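Long-range contacts in E3 SUMO-protein ligase SIZ1 (Saccharomyces cerevisiae, PDB 3I2D), which acts as a SUMO E3 ligase, promoting attachment of SUMO (Smt3) to septins and PCNA with a zinc-binding SP-RING domain that engages the E2 enzyme UBC9: residues Pro64-Lys69 and Gly130-Glu135; Arg93-Ala98 and Asn183-Tyr188; Lys213-Pro218 and Leu303-Phe308. All blocks are in the same frame, centred on the assembly; numbering follows the deposited sequence.

Contact 1 of 3, residues Pro64-Lys69 and Gly130-Glu135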
# COMPACT_ATOMS: atom_id res chain seq x y z
N PRO A 64 19.08 -15.44 -3.25
CA PRO A 64 17.73 -15.29 -2.69
C PRO A 64 16.75 -14.82 -3.76
O PRO A 64 17.02 -13.87 -4.49
CB PRO A 64 17.94 -14.27 -1.56
CG PRO A 64 19.12 -13.48 -2.03
CD PRO A 64 20.03 -14.54 -2.57
N THR A 65 15.62 -15.51 -3.85
CA THR A 65 14.60 -15.20 -4.84
C THR A 65 14.00 -13.81 -4.63
O THR A 65 13.70 -13.41 -3.50
CB THR A 65 13.51 -16.30 -4.81
OG1 THR A 65 12.28 -15.78 -5.31
CG2 THR A 65 13.35 -16.85 -3.39
N ILE A 66 13.83 -13.06 -5.72
CA ILE A 66 13.30 -11.70 -5.66
C ILE A 66 11.84 -11.63 -5.24
O ILE A 66 11.00 -12.39 -5.70
CB ILE A 66 13.49 -10.97 -7.03
CG1 ILE A 66 14.98 -10.62 -7.21
CG2 ILE A 66 12.62 -9.70 -7.11
CD1 ILE A 66 15.31 -9.99 -8.54
N HIS A 67 11.54 -10.69 -4.34
CA HIS A 67 10.19 -10.52 -3.84
C HIS A 67 9.95 -9.05 -3.59
O HIS A 67 10.46 -8.47 -2.64
CB HIS A 67 10.02 -11.30 -2.53
CG HIS A 67 8.65 -11.20 -1.95
ND1 HIS A 67 7.54 -11.69 -2.60
CD2 HIS A 67 8.20 -10.61 -0.82
CE1 HIS A 67 6.46 -11.42 -1.88
NE2 HIS A 67 6.84 -10.76 -0.80
N PHE A 68 9.14 -8.42 -4.42
CA PHE A 68 8.91 -7.00 -4.24
C PHE A 68 8.16 -6.64 -2.97
O PHE A 68 7.24 -7.33 -2.57
CB PHE A 68 8.18 -6.44 -5.46
CG PHE A 68 8.95 -6.57 -6.73
CD1 PHE A 68 8.69 -7.61 -7.62
CD2 PHE A 68 10.01 -5.71 -7.00
CE1 PHE A 68 9.46 -7.78 -8.76
CE2 PHE A 68 10.78 -5.88 -8.14
CZ PHE A 68 10.50 -6.92 -9.02
N LYS A 69 8.60 -5.54 -2.34
CA LYS A 69 7.96 -5.04 -1.13
C LYS A 69 6.47 -4.93 -1.44
O LYS A 69 6.07 -4.31 -2.44
CB LYS A 69 8.49 -3.66 -0.75
CG LYS A 69 9.91 -3.63 -0.25
CD LYS A 69 10.23 -2.24 0.29
CE LYS A 69 11.71 -2.09 0.64
NZ LYS A 69 11.99 -0.74 1.21
N GLY A 130 19.42 -3.14 -0.35
CA GLY A 130 18.84 -4.00 0.66
C GLY A 130 18.86 -5.49 0.35
O GLY A 130 19.87 -6.04 -0.11
N SER A 131 17.74 -6.14 0.61
CA SER A 131 17.58 -7.57 0.38
C SER A 131 16.70 -7.85 -0.83
O SER A 131 15.75 -7.13 -1.10
CB SER A 131 16.97 -8.23 1.62
OG SER A 131 16.48 -9.53 1.31
N ARG A 132 17.03 -8.91 -1.56
CA ARG A 132 16.25 -9.27 -2.74
C ARG A 132 14.91 -9.81 -2.29
O ARG A 132 13.95 -9.83 -3.05
CB ARG A 132 17.00 -10.34 -3.55
CG ARG A 132 18.22 -9.81 -4.30
CD ARG A 132 19.02 -10.95 -4.86
NE ARG A 132 18.23 -11.81 -5.72
CZ ARG A 132 18.17 -11.70 -7.05
NH1 ARG A 132 18.87 -10.76 -7.67
NH2 ARG A 132 17.40 -12.53 -7.75
N GLY A 133 14.86 -10.24 -1.04
CA GLY A 133 13.63 -10.79 -0.50
C GLY A 133 12.61 -9.72 -0.19
O GLY A 133 11.43 -10.01 -0.04
N ASN A 134 13.07 -8.47 -0.10
CA ASN A 134 12.19 -7.34 0.18
C ASN A 134 12.52 -6.23 -0.84
O ASN A 134 12.67 -5.06 -0.49
CB ASN A 134 12.42 -6.83 1.60
CG ASN A 134 11.25 -6.03 2.12
OD1 ASN A 134 11.41 -5.16 2.97
ND2 ASN A 134 10.05 -6.32 1.61
N GLU A 135 12.64 -6.64 -2.10
CA GLU A 135 12.98 -5.78 -3.22
C GLU A 135 12.19 -4.48 -3.36
O GLU A 135 10.96 -4.47 -3.25
CB GLU A 135 12.83 -6.60 -4.51
CG GLU A 135 13.43 -5.96 -5.74
CD GLU A 135 14.88 -6.35 -5.96
OE1 GLU A 135 15.62 -6.53 -4.97
OE2 GLU A 135 15.30 -6.48 -7.12
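Phe68 and Glu135 form the single beta bridge by which two irregular loops of the PINIT domain are joined, one leading into strand 74-90 and the other linking strands 117-125 and 143-147. Around this bridge, whose CA atoms are 4.4 Å apart, backbone hydrogen bonds cross between the two segments. His67 N donates to Arg132 O at 2.9 Å and Lys69 N to Glu135 O at 2.7 Å, while the bond from Glu135 N to His67 O is weak.

Arg132 carries the far end of the contact. Its side chain turns at chi3 (56°), which places NE to donate to Pro64 O at 2.7 Å, with an N-H...O angle of 170° and the acceptor in the guanidinium plane. Farther back, the proline ring crosses the arginine chain at about a right angle, CG of Pro64 lying 3.8 Å from CD of Arg132. Ile66 comes over one guanidinium face, its CG1 set toward the rim and 3.4 Å from CZ of Arg132, and NH1 is hydrogen-bonded to Ile126 O. An alanine in place of this arginine would probably leave Pro64 O and Ile126 O without these donors and uncover the Ile66 side chain on that side.

At the bridge itself the two side chains lie side by side and point the same way, CG of Glu135 3.6 Å from CE2 of Phe68. The Phe68 ring also meets Phe122, which ties the pair to strand 117-125. Lys69 runs its methylene chain across the Asn134 amide.

Chemically, the contact is a mixed seam: backbone amides set the alignment, and one arginine adds directional bonds to two carbonyls while giving a flat face to an aliphatic neighbour.

Contact 2 of 3, residues Arg93-Ala98 and Asn183-Tyr188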
# COMPACT_ATOMS: atom_id res chain seq x y z
N ARG A 93 22.52 3.26 -25.04
CA ARG A 93 21.14 2.85 -25.07
C ARG A 93 21.09 1.33 -25.11
O ARG A 93 22.04 0.66 -25.54
CB ARG A 93 20.48 3.46 -26.31
CG ARG A 93 19.00 3.25 -26.46
CD ARG A 93 18.47 4.22 -27.52
NE ARG A 93 17.12 3.93 -27.98
CZ ARG A 93 16.79 2.86 -28.70
NH1 ARG A 93 17.71 1.98 -29.05
NH2 ARG A 93 15.53 2.68 -29.08
N GLY A 94 19.98 0.77 -24.63
CA GLY A 94 19.82 -0.66 -24.64
C GLY A 94 18.33 -0.90 -24.50
O GLY A 94 17.60 0.04 -24.21
N MET A 95 17.87 -2.12 -24.72
CA MET A 95 16.46 -2.38 -24.57
C MET A 95 16.17 -3.85 -24.42
O MET A 95 16.97 -4.70 -24.81
CB MET A 95 15.68 -1.85 -25.77
CG MET A 95 15.94 -2.59 -27.05
SD MET A 95 14.84 -1.99 -28.34
CE MET A 95 15.76 -0.54 -28.98
N CYS A 96 15.03 -4.14 -23.82
CA CYS A 96 14.60 -5.50 -23.66
C CYS A 96 13.15 -5.55 -24.09
O CYS A 96 12.39 -4.60 -23.88
CB CYS A 96 14.78 -5.99 -22.22
SG CYS A 96 14.16 -4.87 -21.00
N SER A 97 12.79 -6.64 -24.73
CA SER A 97 11.46 -6.82 -25.22
C SER A 97 10.93 -8.16 -24.78
O SER A 97 11.66 -9.01 -24.26
CB SER A 97 11.46 -6.74 -26.75
OG SER A 97 12.38 -7.67 -27.30
N ALA A 98 9.64 -8.35 -24.99
CA ALA A 98 9.00 -9.59 -24.64
C ALA A 98 7.73 -9.66 -25.46
O ALA A 98 7.09 -8.65 -25.74
CB ALA A 98 8.69 -9.63 -23.16
N ASN A 183 3.26 -7.15 -27.32
CA ASN A 183 4.67 -6.82 -27.32
C ASN A 183 4.99 -5.69 -26.36
O ASN A 183 4.43 -4.59 -26.45
CB ASN A 183 5.14 -6.46 -28.73
CG ASN A 183 6.55 -6.92 -29.00
OD1 ASN A 183 7.52 -6.36 -28.48
ND2 ASN A 183 6.67 -7.97 -29.80
N VAL A 184 5.90 -5.96 -25.43
CA VAL A 184 6.32 -4.98 -24.45
C VAL A 184 7.78 -4.67 -24.71
O VAL A 184 8.58 -5.57 -24.92
CB VAL A 184 6.21 -5.53 -23.03
CG1 VAL A 184 6.72 -4.49 -22.05
CG2 VAL A 184 4.78 -5.88 -22.73
N GLU A 185 8.13 -3.39 -24.68
CA GLU A 185 9.51 -3.02 -24.91
C GLU A 185 9.96 -1.94 -23.94
O GLU A 185 9.29 -0.91 -23.80
CB GLU A 185 9.67 -2.55 -26.34
CG GLU A 185 11.11 -2.51 -26.82
CD GLU A 185 11.20 -2.20 -28.31
OE1 GLU A 185 10.60 -2.97 -29.11
OE2 GLU A 185 11.86 -1.20 -28.67
N LEU A 186 11.07 -2.19 -23.25
CA LEU A 186 11.63 -1.21 -22.32
C LEU A 186 12.94 -0.69 -22.89
O LEU A 186 13.88 -1.44 -23.13
CB LEU A 186 11.92 -1.83 -20.95
CG LEU A 186 12.60 -0.86 -19.97
CD1 LEU A 186 11.59 0.15 -19.42
CD2 LEU A 186 13.20 -1.65 -18.83
N ILE A 187 12.99 0.61 -23.12
CA ILE A 187 14.19 1.23 -23.64
C ILE A 187 14.85 1.97 -22.49
O ILE A 187 14.23 2.82 -21.86
CB ILE A 187 13.85 2.24 -24.73
CG1 ILE A 187 13.16 1.53 -25.89
CG2 ILE A 187 15.11 2.95 -25.19
CD1 ILE A 187 12.81 2.45 -27.02
N TYR A 188 16.10 1.63 -22.20
CA TYR A 188 16.84 2.29 -21.13
C TYR A 188 18.16 2.83 -21.64
O TYR A 188 18.54 2.59 -22.80
CB TYR A 188 17.07 1.31 -19.99
CG TYR A 188 17.72 0.02 -20.42
CD1 TYR A 188 19.09 -0.16 -20.31
CD2 TYR A 188 16.95 -1.02 -20.93
CE1 TYR A 188 19.69 -1.38 -20.69
CE2 TYR A 188 17.53 -2.23 -21.32
CZ TYR A 188 18.90 -2.40 -21.20
OH TYR A 188 19.47 -3.58 -21.60
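Strand 93-98 and strand 183-188 run antiparallel, their axes 4.7 Å apart at closest approach and their directions 164° apart, with Gly94-Tyr188, Cys96-Leu186 and Ala98-Val184 as the hydrogen-bonded pairs. Each of these pairs exchanges two N-H...O bonds, for example Leu186 N to Cys96 O at 2.8 Å. Between them lie the non-hydrogen-bonded pairs Met95-Ile187 and Ser97-Glu185. The ladder forms the edge of a four-stranded antiparallel sheet of the PINIT domain: strand 93-100 is outermost, and strand 182-191 passes on to strand 143-147.

One face of the ladder carries Cys96, Ala98, Val184, Leu186 and Tyr188, all buried. Here SG of Cys96 rests 3.8 Å from CB of Leu186. Met85 and Val87 of strand 74-90, which belongs to the domain's other four-stranded sheet, also pack against this face, a sandwich-like arrangement.

Tyr188 sends its ring back across the partner strand. Its CG stands between the backbone N and the carbonyl carbon (chi1 53°), and Gly94, with no side chain to intervene, takes the ring directly on its backbone. Gly94 CA makes a CH-pi contact over the ring face, 4.2 Å from the centroid of the Tyr188 ring and 19° from its normal. Beyond the strand, the Tyr188 hydroxyl is hydrogen-bonded to Glu88 N, which pins the far end of the ring.

The other face, lined by Met95, Ser97, Glu185 and Ile187, is more accessible. The thioether of Met95 crosses the Glu185 chain, and its SD comes nearest to OE2 of Glu185. Arg93 reaches over from the strand end in an extended chain and lays one face of its guanidinium on Ile187, whose CG2 lies 3.6 Å from NE of Arg93.

Contact 3 of 3, residues Lys213-Pro218 and Leu303-Phe308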
# COMPACT_ATOMS: atom_id res chain seq x y z
N LYS A 213 -11.31 -4.98 6.80
CA LYS A 213 -10.36 -5.72 7.62
C LYS A 213 -10.14 -5.01 8.95
O LYS A 213 -9.95 -5.66 9.98
CB LYS A 213 -9.03 -5.86 6.89
CG LYS A 213 -9.02 -6.94 5.82
CD LYS A 213 -7.62 -7.18 5.26
CE LYS A 213 -6.54 -7.05 6.36
NZ LYS A 213 -6.89 -7.76 7.64
N VAL A 214 -10.16 -3.69 8.93
CA VAL A 214 -9.99 -2.93 10.16
C VAL A 214 -11.21 -3.11 11.06
O VAL A 214 -11.05 -3.32 12.25
CB VAL A 214 -9.77 -1.43 9.87
CG1 VAL A 214 -9.65 -0.66 11.18
CG2 VAL A 214 -8.53 -1.22 9.05
N LEU A 215 -12.41 -3.05 10.50
CA LEU A 215 -13.63 -3.22 11.30
C LEU A 215 -13.76 -4.63 11.87
O LEU A 215 -14.43 -4.84 12.87
CB LEU A 215 -14.89 -2.95 10.46
CG LEU A 215 -15.10 -1.56 9.86
CD1 LEU A 215 -16.42 -1.56 9.11
CD2 LEU A 215 -15.09 -0.49 10.95
N GLN A 216 -13.11 -5.59 11.23
CA GLN A 216 -13.15 -6.98 11.65
C GLN A 216 -12.00 -7.28 12.60
O GLN A 216 -11.76 -8.42 13.00
CB GLN A 216 -13.10 -7.88 10.40
CG GLN A 216 -12.79 -9.36 10.65
CD GLN A 216 -12.50 -10.12 9.37
OE1 GLN A 216 -11.82 -9.62 8.47
NE2 GLN A 216 -13.00 -11.36 9.28
N HIS A 217 -11.27 -6.24 12.96
CA HIS A 217 -10.15 -6.42 13.87
C HIS A 217 -10.64 -6.02 15.24
O HIS A 217 -11.34 -5.01 15.39
CB HIS A 217 -8.98 -5.54 13.43
CG HIS A 217 -7.83 -5.52 14.38
ND1 HIS A 217 -7.92 -4.99 15.65
CD2 HIS A 217 -6.55 -5.94 14.24
CE1 HIS A 217 -6.74 -5.07 16.25
NE2 HIS A 217 -5.89 -5.65 15.41
N PRO A 218 -10.30 -6.82 16.27
CA PRO A 218 -10.71 -6.54 17.65
C PRO A 218 -10.57 -5.05 17.93
O PRO A 218 -9.49 -4.49 17.78
CB PRO A 218 -9.72 -7.36 18.48
CG PRO A 218 -9.46 -8.53 17.60
CD PRO A 218 -9.31 -7.91 16.23
N LEU A 303 -4.26 -1.72 12.89
CA LEU A 303 -5.26 -0.66 12.85
C LEU A 303 -6.59 -1.19 13.38
O LEU A 303 -7.14 -2.15 12.84
CB LEU A 303 -5.40 -0.14 11.42
CG LEU A 303 -5.87 1.30 11.19
CD1 LEU A 303 -4.88 2.26 11.83
CD2 LEU A 303 -5.97 1.59 9.70
N ALA A 304 -7.09 -0.58 14.45
CA ALA A 304 -8.36 -0.98 15.05
C ALA A 304 -9.28 0.20 15.36
O ALA A 304 -8.83 1.32 15.59
CB ALA A 304 -8.09 -1.77 16.33
N ILE A 305 -10.59 -0.06 15.37
CA ILE A 305 -11.58 0.96 15.67
C ILE A 305 -11.52 1.19 17.17
O ILE A 305 -11.31 0.25 17.92
CB ILE A 305 -13.02 0.49 15.32
CG1 ILE A 305 -13.18 0.36 13.81
CG2 ILE A 305 -14.06 1.46 15.91
CD1 ILE A 305 -12.83 1.62 13.07
N SER A 306 -11.71 2.44 17.60
CA SER A 306 -11.72 2.76 19.02
C SER A 306 -13.17 2.74 19.47
O SER A 306 -13.96 3.59 19.09
CB SER A 306 -11.14 4.15 19.27
OG SER A 306 -11.66 4.70 20.47
N GLU A 307 -13.51 1.75 20.29
CA GLU A 307 -14.87 1.62 20.78
C GLU A 307 -15.29 2.83 21.60
O GLU A 307 -16.44 3.29 21.51
CB GLU A 307 -14.99 0.36 21.63
CG GLU A 307 -16.42 -0.02 21.92
CD GLU A 307 -16.53 -1.27 22.76
OE1 GLU A 307 -16.19 -1.20 23.96
OE2 GLU A 307 -16.93 -2.32 22.21
N PHE A 308 -14.36 3.37 22.39
CA PHE A 308 -14.68 4.52 23.20
C PHE A 308 -15.17 5.66 22.32
O PHE A 308 -16.28 6.16 22.51
CB PHE A 308 -13.48 5.02 24.00
CG PHE A 308 -13.82 6.15 24.94
CD1 PHE A 308 -14.57 5.91 26.09
CD2 PHE A 308 -13.48 7.45 24.63
CE1 PHE A 308 -14.97 6.95 26.92
CE2 PHE A 308 -13.88 8.51 25.46
CZ PHE A 308 -14.63 8.26 26.60
O HOH W 1 -11.45 -2.51 14.55
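Val214 and Leu215, in the last turn of helix 207-215, make the apolar part of the contact with Leu303 and Ile305. The two branches of Val214 divide the work: CG2 meets CD2 of Leu303 at 3.9 Å, whereas CG1 lies over the backbone of strand 303-305, 3.4 Å from Leu303 O. CB of Leu215 points away from the strand, yet its CD2 reaches Ile305 and lies 3.5 Å from CG1 of that residue.

Flat-group contacts come from His217, just past the helix end. Its chi1 (173°) sets CG anti to the backbone N; chi2 (-66°) then turns the ring so that Leu303 O lies over one face, toward the rim, and CD of Pro218 over the other. The ring's rotation is further restrained by a hydrogen bond from His217 ND1 to Pro218 O, 2.7 Å long, in which the donor stands above the carbonyl plane. CB of Ala304 approaches this same ring obliquely, 3.3 Å from ND1 of His217.

Strand 303-305 is an edge strand of the small three-stranded sheet in the SP-RING, the zinc-binding domain that recruits UBC9. The side chain of Leu303, which Val214 CG2 touches, is about 8 Å from the zinc ion held by Cys268, His270, Cys291 and Cys294, near the site without touching its ligands.

Polar bridging falls to one water molecule. It accepts from Ile305 N at 2.7 Å and donates to both Val214 O and His217 O, tying the strand to the C-terminal end of the helix. Val214 O also accepts from His217 N, 3.0 Å away.

Overall arrangement
From the N terminus, the chain first passes through 64-69, which pairs with 130-135 after 60 intervening residues, closing contact 1. Before that closure strand 93-98 has already gone by, and its partner 183-188 arrives only afterwards, so contacts 1 and 2 cross within the PINIT domain; their centres lie about 23 Å apart. Contact 1 ties the loop before strand 74-90 to the connection from strand 117-125 of the same sheet to strand 143-147 of the other, where contact 2 pairs the outermost strand 93-100 with 182-191. Contact 3 follows in series: 213-218, the end of helix 207-215 and the loop after it, meets 303-308 in the SP-RING, across the chain's centre from contact 2 and about 46 Å from it, centre to centre.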